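Local coordinates for protein lytic Polysaccharide Monooxygenase (Phytophthora infestans, PDB 6Z5Y) that binds copper and probably cleaves pectin oxidatively, as a secreted lytic polysaccharide monooxygenase used in plant infection, at residues A[9-23]-A[65-78]. Sequence-based numbering, arbitrary orientation.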
ATOM      1  N   PRO A   9       9.499  -6.504  -7.041  1.00  8.67           N
ATOM      2  CA  PRO A   9       9.616  -5.206  -7.682  0.60  8.41           C
ATOM      3  C   PRO A   9      10.986  -5.015  -8.336  1.00  8.50           C
ATOM      4  O   PRO A   9      11.937  -5.676  -7.979  1.00  9.86           O
ATOM      5  CB  PRO A   9       9.517  -4.254  -6.491  0.60  9.76           C
ATOM      6  CG  PRO A   9      10.163  -5.030  -5.345  0.60 10.12           C
ATOM      7  CD  PRO A   9       9.757  -6.452  -5.593  0.60 10.52           C
ATOM      8  N   SER A  10      10.987  -4.054  -9.235  1.00  8.67           N
ATOM      9  CA  SER A  10      12.206  -3.447  -9.780  1.00  9.79           C
ATOM     10  C   SER A  10      12.310  -2.048  -9.207  1.00  8.95           C
ATOM     11  O   SER A  10      11.304  -1.478  -8.789  1.00  8.86           O
ATOM     12  CB  SER A  10      12.175  -3.427 -11.304  1.00 11.04           C
ATOM     13  OG  SER A  10      12.035  -4.740 -11.844  1.00 12.76           O
ATOM     14  N   TRP A  11      13.493  -1.468  -9.279  1.00  9.92           N
ATOM     15  CA  TRP A  11      13.763  -0.187  -8.610  1.00 10.79           C
ATOM     16  C   TRP A  11      14.256   0.833  -9.626  1.00 11.39           C
ATOM     17  O   TRP A  11      15.065   0.495 -10.501  1.00 12.65           O
ATOM     18  CB  TRP A  11      14.764  -0.372  -7.470  1.00 12.06           C
ATOM     19  CG  TRP A  11      14.252  -1.386  -6.496  1.00 13.37           C
ATOM     20  CD1 TRP A  11      14.509  -2.724  -6.454  1.00 14.69           C
ATOM     21  CD2 TRP A  11      13.283  -1.156  -5.464  1.00 11.24           C
ATOM     22  NE1 TRP A  11      13.778  -3.327  -5.457  1.00 15.16           N
ATOM     23  CE2 TRP A  11      13.033  -2.385  -4.816  1.00 12.52           C
ATOM     24  CE3 TRP A  11      12.645  -0.013  -4.991  1.00 10.06           C
ATOM     25  CZ2 TRP A  11      12.199  -2.489  -3.719  1.00 12.86           C
ATOM     26  CZ3 TRP A  11      11.818  -0.133  -3.897  1.00 10.67           C
ATOM     27  CH2 TRP A  11      11.573  -1.358  -3.278  1.00 11.00           C
ATOM     28  N   LYS A  12      13.830   2.084  -9.458  0.50 10.97           N
ATOM     29  CA  LYS A  12      14.233   3.174 -10.393  0.50 11.83           C
ATOM     30  C   LYS A  12      15.605   3.737 -10.030  0.50 12.97           C
ATOM     31  O   LYS A  12      16.478   3.788 -10.940  0.50 17.39           O
ATOM     32  CB  LYS A  12      13.237   4.330 -10.338  0.50 14.66           C
ATOM     33  CG  LYS A  12      11.886   4.094 -10.988  0.50 15.06           C
ATOM     34  CD  LYS A  12      11.061   5.360 -10.962  0.50 17.12           C
ATOM     35  CE  LYS A  12       9.564   5.168 -10.920  0.50 17.79           C
ATOM     36  NZ  LYS A  12       8.933   6.072  -9.933  0.50 15.99           N
ATOM     37  N   ALA A  13      15.738   4.182  -8.779  0.50 13.34           N
ATOM     38  CA  ALA A  13      16.853   5.012  -8.266  0.50 15.28           C
ATOM     39  C   ALA A  13      17.554   4.276  -7.136  0.50 13.73           C
ATOM     40  O   ALA A  13      18.775   4.316  -7.082  0.50 16.15           O
ATOM     41  CB  ALA A  13      16.371   6.366  -7.801  0.50 18.20           C
ATOM     42  N   SER A  14      16.803   3.629  -6.247  0.50 10.86           N
ATOM     43  CA  SER A  14      17.417   2.887  -5.120  0.50 13.02           C
ATOM     44  C   SER A  14      16.476   1.779  -4.650  0.50 11.23           C
ATOM     45  O   SER A  14      15.189   2.091  -4.683  0.50 12.44           O
ATOM     46  CB  SER A  14      17.809   3.839  -3.997  0.50 15.14           C
ATOM     47  OG  SER A  14      16.700   4.491  -3.393  0.50 15.72           O
ATOM     48  N   LYS A  15      17.073   0.586  -4.284  1.00 13.76           N
ATOM     49  CA  LYS A  15      16.146  -0.259  -3.526  1.00 12.43           C
ATOM     50  C   LYS A  15      15.998   0.330  -2.138  1.00 14.54           C
ATOM     51  O   LYS A  15      17.031   0.614  -1.477  1.00 18.93           O
ATOM     52  CB  LYS A  15      16.762  -1.636  -3.354  1.00 15.76           C
ATOM     53  CG  LYS A  15      15.945  -2.484  -2.424  1.00 18.81           C
ATOM     54  CD  LYS A  15      16.617  -3.649  -1.772  0.80 16.28           C
ATOM     55  CE  LYS A  15      15.925  -4.056  -0.487  0.80 17.45           C
ATOM     56  NZ  LYS A  15      16.261  -5.447  -0.125  0.80 16.69           N
ATOM     57  N   THR A  16      14.773   0.520  -1.688  1.00 12.07           N
ATOM     58  CA  THR A  16      14.566   1.064  -0.342  1.00 11.38           C
ATOM     59  C   THR A  16      13.172   0.672   0.113  1.00  9.85           C
ATOM     60  O   THR A  16      12.233   0.583  -0.701  1.00 10.35           O
ATOM     61  CB  THR A  16      14.716   2.587  -0.312  1.00 12.44           C
ATOM     62  OG1 THR A  16      14.393   3.009   1.030  1.00 13.28           O
ATOM     63  CG2 THR A  16      13.854   3.292  -1.316  1.00 13.03           C
ATOM     64  N   ASN A  17      13.031   0.492   1.416  1.00  9.67           N
ATOM     65  CA  ASN A  17      11.710   0.216   2.037  1.00  9.49           C
ATOM     66  C   ASN A  17      11.048   1.488   2.554  1.00  8.85           C
ATOM     67  O   ASN A  17      10.008   1.421   3.213  1.00  9.90           O
ATOM     68  CB  ASN A  17      11.858  -0.808   3.148  1.00 10.16           C
ATOM     69  CG  ASN A  17      12.674  -0.296   4.307  1.00 11.25           C
ATOM     70  OD1 ASN A  17      12.951   0.905   4.406  1.00 11.89           O
ATOM     71  ND2 ASN A  17      13.026  -1.178   5.223  1.00 13.66           N
ATOM     72  N   ASN A  18      11.571   2.636   2.177  1.00  8.88           N
ATOM     73  CA  ASN A  18      11.108   3.943   2.666  1.00 10.28           C
ATOM     74  C   ASN A  18       9.753   4.329   2.114  1.00  8.42           C
ATOM     75  O   ASN A  18       9.384   3.965   1.001  1.00  8.29           O
ATOM     76  CB  ASN A  18      12.142   5.005   2.238  1.00 12.10           C
ATOM     77  CG  ASN A  18      12.283   6.217   3.113  1.00 13.61           C
ATOM     78  OD1 ASN A  18      11.685   6.235   4.161  1.00 17.96           O
ATOM     79  ND2 ASN A  18      12.959   7.264   2.626  1.00 19.50           N
ATOM     80  N   TRP A  19       9.110   5.210   2.867  1.00  8.98           N
ATOM     81  CA  TRP A  19       7.979   5.952   2.359  1.00  8.34           C
ATOM     82  C   TRP A  19       8.422   6.910   1.271  1.00  7.91           C
ATOM     83  O   TRP A  19       9.578   7.319   1.127  1.00  9.42           O
ATOM     84  CB  TRP A  19       7.265   6.677   3.499  1.00  9.23           C
ATOM     85  CG  TRP A  19       8.134   7.353   4.504  1.00  9.71           C
ATOM     86  CD1 TRP A  19       8.395   6.896   5.758  1.00 10.85           C
ATOM     87  CD2 TRP A  19       8.806   8.619   4.410  1.00 10.18           C
ATOM     88  NE1 TRP A  19       9.182   7.756   6.445  1.00 12.57           N
ATOM     89  CE2 TRP A  19       9.437   8.835   5.645  1.00 11.51           C
ATOM     90  CE3 TRP A  19       8.919   9.604   3.420  1.00  9.48           C
ATOM     91  CZ2 TRP A  19      10.161   9.987   5.916  1.00 12.91           C
ATOM     92  CZ3 TRP A  19       9.670  10.730   3.677  1.00 11.53           C
ATOM     93  CH2 TRP A  19      10.297  10.916   4.912  1.00 12.68           C
ATOM     94  N   VAL A  20       7.407   7.280   0.482  1.00  7.91           N
ATOM     95  CA  VAL A  20       7.559   8.269  -0.612  1.00  8.10           C
ATOM     96  C   VAL A  20       7.460   9.700  -0.062  1.00  7.89           C
ATOM     97  O   VAL A  20       8.269  10.549  -0.421  1.00  8.74           O
ATOM     98  CB  VAL A  20       6.516   8.001  -1.712  1.00  8.11           C
ATOM     99  CG1 VAL A  20       6.688   8.965  -2.873  1.00  9.29           C
ATOM    100  CG2 VAL A  20       6.570   6.560  -2.186  1.00  9.02           C
ATOM    101  N   VAL A  21       6.450   9.924   0.764  1.00  7.36           N
ATOM    102  CA  VAL A  21       6.321  11.183   1.522  1.00  7.71           C
ATOM    103  C   VAL A  21       5.900  10.866   2.945  1.00  7.92           C
ATOM    104  O   VAL A  21       5.294   9.797   3.218  1.00  8.09           O
ATOM    105  CB  VAL A  21       5.313  12.152   0.897  1.00  8.13           C
ATOM    106  CG1 VAL A  21       5.691  12.564  -0.523  1.00  8.46           C
ATOM    107  CG2 VAL A  21       3.899  11.610   0.893  1.00  8.91           C
ATOM    108  N   GLU A  22       6.171  11.828   3.828  1.00  8.41           N
ATOM    109  CA  GLU A  22       5.676  11.839   5.211  1.00  8.59           C
ATOM    110  C   GLU A  22       5.090  13.241   5.420  1.00  9.85           C
ATOM    111  O   GLU A  22       5.835  14.216   5.293  1.00 12.07           O
ATOM    112  CB  GLU A  22       6.819  11.530   6.157  1.00  9.69           C
ATOM    113  CG  GLU A  22       6.379  11.590   7.600  1.00 11.43           C
ATOM    114  CD  GLU A  22       7.534  11.219   8.491  1.00 13.86           C
ATOM    115  OE1 GLU A  22       7.599  10.062   8.903  1.00 15.53           O
ATOM    116  OE2 GLU A  22       8.375  12.086   8.752  1.00 17.30           O
ATOM    117  N   ILE A  23       3.803  13.313   5.662  1.00 10.10           N
ATOM    118  CA  ILE A  23       3.067  14.588   5.604  1.00 11.48           C
ATOM    119  C   ILE A  23       2.144  14.703   6.797  1.00 10.96           C
ATOM    120  O   ILE A  23       1.855  13.723   7.480  1.00 10.25           O
ATOM    121  CB  ILE A  23       2.289  14.720   4.280  1.00 12.99           C
ATOM    122  CG1 ILE A  23       1.235  13.617   4.084  1.00 13.00           C
ATOM    123  CG2 ILE A  23       3.281  14.800   3.141  1.00 14.07           C
ATOM    124  CD1 ILE A  23       0.434  13.725   2.800  1.00 14.64           C
ATOM    125  N   VAL A  65       0.727  16.088  -3.224  1.00  8.30           N
ATOM    126  CA  VAL A  65       1.359  15.976  -1.899  1.00  8.33           C
ATOM    127  C   VAL A  65       1.729  14.536  -1.593  1.00  8.15           C
ATOM    128  O   VAL A  65       2.494  14.325  -0.648  1.00  8.53           O
ATOM    129  CB  VAL A  65       0.572  16.592  -0.741  1.00 10.24           C
ATOM    130  CG1 VAL A  65       0.386  18.069  -0.939  1.00 12.09           C
ATOM    131  CG2 VAL A  65      -0.698  15.839  -0.438  1.00 10.38           C
ATOM    132  N   PHE A  66       1.224  13.568  -2.353  1.00  7.94           N
ATOM    133  CA  PHE A  66       1.604  12.162  -2.142  1.00  8.78           C
ATOM    134  C   PHE A  66       2.840  11.784  -2.940  1.00  8.41           C
ATOM    135  O   PHE A  66       3.298  10.645  -2.783  1.00  9.04           O
ATOM    136  CB  PHE A  66       0.420  11.235  -2.380  1.00  8.54           C
ATOM    137  CG  PHE A  66      -0.565  11.329  -1.272  1.00  8.77           C
ATOM    138  CD1 PHE A  66      -0.284  10.663  -0.102  1.00 11.74           C
ATOM    139  CD2 PHE A  66      -1.699  12.103  -1.329  1.00  9.81           C
ATOM    140  CE1 PHE A  66      -1.152  10.691   0.966  1.00 14.42           C
ATOM    141  CE2 PHE A  66      -2.564  12.164  -0.252  1.00 12.49           C
ATOM    142  CZ  PHE A  66      -2.281  11.451   0.900  1.00 12.99           C
ATOM    143  N   GLY A  67       3.401  12.677  -3.731  1.00  8.81           N
ATOM    144  CA  GLY A  67       4.694  12.429  -4.357  1.00  9.15           C
ATOM    145  C   GLY A  67       4.605  11.521  -5.561  1.00  8.49           C
ATOM    146  O   GLY A  67       3.538  11.193  -6.082  1.00  9.30           O
ATOM    147  N   GLU A  68       5.779  11.095  -6.007  1.00  9.36           N
ATOM    148  CA  GLU A  68       6.005  10.411  -7.290  0.60 11.02           C
ATOM    149  C   GLU A  68       5.091   9.180  -7.401  1.00  9.67           C
ATOM    150  O   GLU A  68       5.068   8.321  -6.482  1.00  9.34           O
ATOM    151  CB  GLU A  68       7.459   9.929  -7.336  0.60 14.25           C
ATOM    152  CG  GLU A  68       8.488  10.896  -7.882  0.60 17.57           C
ATOM    153  CD  GLU A  68       9.761  10.110  -8.156  0.60 20.21           C
ATOM    154  OE1 GLU A  68       9.716   9.185  -9.004  0.60 23.62           O
ATOM    155  OE2 GLU A  68      10.766  10.376  -7.476  0.60 28.27           O
ATOM    156  N   GLU A  69       4.515   9.003  -8.570  1.00 10.97           N
ATOM    157  CA  GLU A  69       3.847   7.759  -8.955  1.00 11.43           C
ATOM    158  C   GLU A  69       4.843   6.595  -8.795  1.00  9.86           C
ATOM    159  O   GLU A  69       5.986   6.739  -9.147  1.00 10.43           O
ATOM    160  CB  GLU A  69       3.399   7.907 -10.428  1.00 13.33           C
ATOM    161  CG  GLU A  69       2.508   6.800 -10.884  1.00 13.86           C
ATOM    162  CD  GLU A  69       1.950   6.902 -12.279  0.80 13.25           C
ATOM    163  OE1 GLU A  69       2.217   7.909 -12.959  0.80 15.15           O
ATOM    164  OE2 GLU A  69       1.298   5.925 -12.701  0.80 15.52           O
ATOM    165  N   CYS A  70       4.366   5.504  -8.255  1.00  9.51           N
ATOM    166  CA  CYS A  70       5.130   4.261  -8.102  0.50  8.92           C
ATOM    167  C   CYS A  70       6.239   4.365  -7.055  1.00  8.40           C
ATOM    168  O   CYS A  70       6.949   3.394  -6.820  1.00  8.72           O
ATOM    169  CB  CYS A  70       5.688   3.761  -9.423  0.50 10.27           C
ATOM    170  SG  CYS A  70       4.369   3.345 -10.595  0.50 10.62           S
ATOM    171  N   GLY A  71       6.385   5.507  -6.380  1.00  9.59           N
ATOM    172  CA  GLY A  71       7.459   5.595  -5.385  1.00  9.95           C
ATOM    173  C   GLY A  71       8.805   5.332  -6.004  1.00  9.64           C
ATOM    174  O   GLY A  71       9.149   5.882  -7.058  1.00 10.93           O
ATOM    175  N   PHE A  72       9.581   4.482  -5.339  1.00  8.80           N
ATOM    176  CA  PHE A  72      10.948   4.117  -5.749  1.00  9.01           C
ATOM    177  C   PHE A  72      10.934   2.968  -6.745  1.00  8.33           C
ATOM    178  O   PHE A  72      12.001   2.624  -7.252  1.00  9.24           O
ATOM    179  CB  PHE A  72      11.767   3.770  -4.511  1.00  9.38           C
ATOM    180  CG  PHE A  72      11.855   4.858  -3.482  1.00 10.01           C
ATOM    181  CD1 PHE A  72      12.827   5.822  -3.552  1.00 12.33           C
ATOM    182  CD2 PHE A  72      10.972   4.924  -2.422  1.00  9.82           C
ATOM    183  CE1 PHE A  72      12.923   6.800  -2.567  1.00 13.60           C
ATOM    184  CE2 PHE A  72      11.046   5.901  -1.451  1.00 10.97           C
ATOM    185  CZ  PHE A  72      12.029   6.855  -1.525  1.00 13.04           C
ATOM    186  N   THR A  73       9.781   2.354  -6.964  1.00  8.35           N
ATOM    187  CA  THR A  73       9.711   1.169  -7.804  1.00  8.06           C
ATOM    188  C   THR A  73       9.549   1.585  -9.249  1.00  9.20           C
ATOM    189  O   THR A  73       9.033   2.656  -9.573  1.00 11.02           O
ATOM    190  CB  THR A  73       8.584   0.227  -7.364  1.00  8.35           C
ATOM    191  OG1 THR A  73       7.306   0.847  -7.571  1.00  9.50           O
ATOM    192  CG2 THR A  73       8.748  -0.220  -5.924  1.00  8.49           C
ATOM    193  N   ASP A  74       9.974   0.686 -10.123  1.00  9.04           N
ATOM    194  CA  ASP A  74      10.028   0.947 -11.583  1.00  9.66           C
ATOM    195  C   ASP A  74       8.942   0.183 -12.311  1.00  9.35           C
ATOM    196  O   ASP A  74       9.041  -1.035 -12.482  1.00  9.24           O
ATOM    197  CB  ASP A  74      11.397   0.538 -12.107  1.00 10.63           C
ATOM    198  CG  ASP A  74      11.603   0.873 -13.558  1.00 12.33           C
ATOM    199  OD1 ASP A  74      10.694   1.528 -14.135  1.00 12.88           O
ATOM    200  OD2 ASP A  74      12.706   0.590 -14.063  1.00 15.54           O
ATOM    201  N   PRO A  75       7.908   0.857 -12.819  1.00  8.98           N
ATOM    202  CA  PRO A  75       6.874   0.127 -13.545  1.00  9.25           C
ATOM    203  C   PRO A  75       7.377  -0.441 -14.867  1.00  9.26           C
ATOM    204  O   PRO A  75       6.730  -1.324 -15.426  1.00  9.58           O
ATOM    205  CB  PRO A  75       5.815   1.196 -13.770  1.00  9.70           C
ATOM    206  CG  PRO A  75       6.585   2.493 -13.779  1.00 10.25           C
ATOM    207  CD  PRO A  75       7.676   2.303 -12.755  1.00  9.93           C
ATOM    208  N   LYS A  76       8.486   0.092 -15.372  1.00 10.22           N
ATOM    209  CA  LYS A  76       9.101  -0.402 -16.620  1.00 10.85           C
ATOM    210  C   LYS A  76      10.182  -1.432 -16.312  1.00 12.22           C
ATOM    211  O   LYS A  76      10.961  -1.797 -17.175  1.00 14.12           O
ATOM    212  CB  LYS A  76       9.635   0.762 -17.443  1.00 12.39           C
ATOM    213  CG  LYS A  76       8.521   1.603 -18.049  1.00 13.61           C
ATOM    214  CD  LYS A  76       7.757   0.868 -19.143  1.00 16.72           C
ATOM    215  CE  LYS A  76       6.768   1.680 -19.981  1.00 18.39           C
ATOM    216  NZ  LYS A  76       6.163   0.895 -21.104  1.00 20.69           N
ATOM    217  N   GLY A  77      10.214  -1.975 -15.118  1.00 11.13           N
ATOM    218  CA  GLY A  77      11.157  -3.046 -14.809  1.00 12.82           C
ATOM    219  C   GLY A  77      10.773  -4.357 -15.458  1.00 11.10           C
ATOM    220  O   GLY A  77       9.705  -4.518 -16.100  1.00 10.97           O
ATOM    221  N   LYS A  78      11.622  -5.335 -15.260  1.00 11.27           N
ATOM    222  CA  LYS A  78      11.402  -6.668 -15.797  1.00 11.68           C
ATOM    223  C   LYS A  78      10.156  -7.269 -15.159  1.00 10.34           C
ATOM    224  O   LYS A  78      10.086  -7.381 -13.925  1.00 10.15           O
ATOM    225  CB  LYS A  78      12.596  -7.538 -15.452  1.00 13.63           C
ATOM    226  CG  LYS A  78      12.457  -8.959 -15.938  1.00 15.87           C
ATOM    227  CD  LYS A  78      13.705  -9.740 -15.771  1.00 19.28           C
ATOM    228  CE  LYS A  78      13.487 -11.230 -15.927  1.00 21.04           C
ATOM    229  NZ  LYS A  78      14.685 -12.008 -15.551  1.00 25.39           N
TER
HETATM  230  O   HOH W   1       8.680  -2.753 -10.203  1.00  8.38           O
HETATM  231  O   HOH W   2       9.680  -6.021 -11.453  1.00 10.97           O
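Phe-72 fits into the bend of segment 9-23, where the methyl CG2 of Thr-16 sits over the centre of its ring, 3.4 Å from the centroid, in a CH-pi contact. At the ring's edge the carbonyl O of Trp-19 lies in plane, 3.3 Å from Phe-72 CE2. Packing is also tight at Val-20, whose CG2 presses on Gly-71 CA at 3.5 Å. Further along, Ile-23 CG1 stands between the backbone N and the carbonyl carbon (chi1 61°), which brings CD1 over one face of Phe-66. Strand 21-23 is an outermost strand of the five-stranded antiparallel sheet of this LPMO domain; Val-65 and Phe-66 pack on it, and Cys-70 ties segment 65-78 to strand 158-170 through its disulfide with Cys-167. Segment 9-23 also passes the copper site, where the rings of Trp-19 and the copper ligand His-1 meet. A single beta bridge joins Trp-11 and Thr-73: Lys-12 N bonds Phe-72 O almost straight (177°), and Asp-74 N reaches Ser-10 O at 2.9 Å. The solvent side begins at the exposed Lys-12 and Glu-68. In one of its two conformers Lys-12, bent at its last torsion (135°), turns NZ onto Gly-71 O at 2.9 Å and Glu-69 O at 3.1 Å, with a weak, less certain salt-bridge hydrogen bond to Glu-68 OE1. Looser still is the far end, where one water links Ser-10 OG to Lys-78 O.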